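Local coordinates for Alpha/beta hydrolase fold protein (Sphaerobacter thermophilus, PDB 3R0V) that probably acts as a hydrolase of the alpha/beta hydrolase fold and binds D-malate in its active-site pocket, at the D-malate site. Coordinates in Å, arbitrary orientation; residue numbers count along the deposited sequence, not the author numbering.

The D-malate site. Residues 31-32, 95-96, 120, 154, 159. With MLT (D-malate), chain B.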
# COMPACT_ATOMS: atom_id res chain seq x y z
N GLY A 31 0.39 2.91 -0.82
CA GLY A 31 -0.56 2.94 0.27
C GLY A 31 -1.32 4.25 0.41
O GLY A 31 -1.47 5.01 -0.55
N ALA A 32 -1.81 4.51 1.61
CA ALA A 32 -2.61 5.71 1.85
C ALA A 32 -1.80 6.95 1.49
O ALA A 32 -0.61 7.04 1.80
CB ALA A 32 -3.08 5.75 3.30
N SER A 95 2.20 -0.71 2.77
CA SER A 95 1.20 -0.28 3.74
C SER A 95 -0.21 -0.69 3.33
O SER A 95 -0.44 -1.86 3.07
CB SER A 95 1.36 1.22 4.02
OG SER A 95 2.71 1.50 4.35
N SER A 96 -1.15 0.24 3.25
CA SER A 96 -2.49 -0.19 2.85
C SER A 96 -2.50 -0.76 1.42
O SER A 96 -3.39 -1.53 1.07
CB SER A 96 -3.51 0.94 3.02
OG SER A 96 -3.22 2.01 2.15
N PRO A 120 -1.03 -2.75 7.40
CA PRO A 120 -1.47 -2.22 8.70
C PRO A 120 -2.70 -2.91 9.28
O PRO A 120 -3.64 -2.23 9.73
CB PRO A 120 -1.75 -0.74 8.40
CG PRO A 120 -2.16 -0.74 6.92
CD PRO A 120 -1.33 -1.83 6.28
N PHE A 154 -5.94 10.86 10.22
CA PHE A 154 -5.57 9.53 9.74
C PHE A 154 -4.28 9.03 10.40
O PHE A 154 -4.22 7.90 10.91
CB PHE A 154 -5.38 9.54 8.22
CG PHE A 154 -4.57 8.38 7.70
CD1 PHE A 154 -5.10 7.10 7.66
CD2 PHE A 154 -3.26 8.57 7.29
CE1 PHE A 154 -4.34 6.04 7.19
CE2 PHE A 154 -2.50 7.50 6.83
CZ PHE A 154 -3.04 6.26 6.78
N VAL A 159 -3.74 5.27 12.15
CA VAL A 159 -2.61 4.34 12.24
C VAL A 159 -1.65 4.57 13.42
O VAL A 159 -0.55 4.03 13.44
CB VAL A 159 -1.85 4.25 10.89
CG1 VAL A 159 -2.71 3.52 9.86
CG2 VAL A 159 -1.46 5.63 10.38
C1 MLT B . -1.00 3.17 5.27
O1 MLT B . -1.00 3.02 4.00
O2 MLT B . -1.51 2.35 6.02
C2 MLT B . -0.31 4.40 5.81
O3 MLT B . 0.45 5.02 4.80
C3 MLT B . 0.57 4.03 7.00
C4 MLT B . 1.53 5.16 7.30
O4 MLT B . 1.67 6.13 6.52
O5 MLT B . 2.21 5.14 8.35
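One carboxylate of D-malate sits in the oxyanion hole of an alpha/beta hydrolase active site, although the ligand as a whole is poorly ordered. Its oxygen O1 accepts hydrogen bonds from Ala32 N, Ser96 N and Ser96 OG. The backbone amide N of Ala32, in the loop just after strand 25-29, reaches O1 of D-malate at 2.9 Å and nearly straight (166° at the hydrogen). The amide N of Ser96 lies 2.9 Å from O1 of D-malate, in the first turn of helix 96-106, whose N-terminal end would probably further stabilise negative charge. Ser96 also turns its hydroxyl OG between its own N and carbonyl carbon (chi1 65°), adding a bond of 3.1 Å to O1 of D-malate; an alanine here would remove that hydroxyl and probably weaken the hold on O1. The small Gly31 and Ala32 probably let the loop approach O1 closely.

Ser95, the nucleophile of the Gly-X-Ser-X-Gly elbow, has the strained backbone typical of this turn. Its CB lies 3.3 Å from the carboxyl carbon C1 of D-malate, while OG, anti to the carbonyl carbon, points aside. The second oxygen, O2, faces the rigid ring of Pro120, whose CG lies 3.3 Å away.

Farther along, the hydroxyl-bearing C2 meets the tip of Phe154, CZ at 3.4 Å. With CG anti to the backbone N (chi1 160°), that flat ring presents its rim to the ligand, C1 in its plane, while CG2 of Val159 packs over one face, 4.0 Å above the plane and towards the rim, which probably helps to hold the ring's tilt. The chain runs on through C3 to the C4 carboxylate. D-malate may come from crystallisation, yet it marks where the protein would probably hold the oxyanion during hydrolysis.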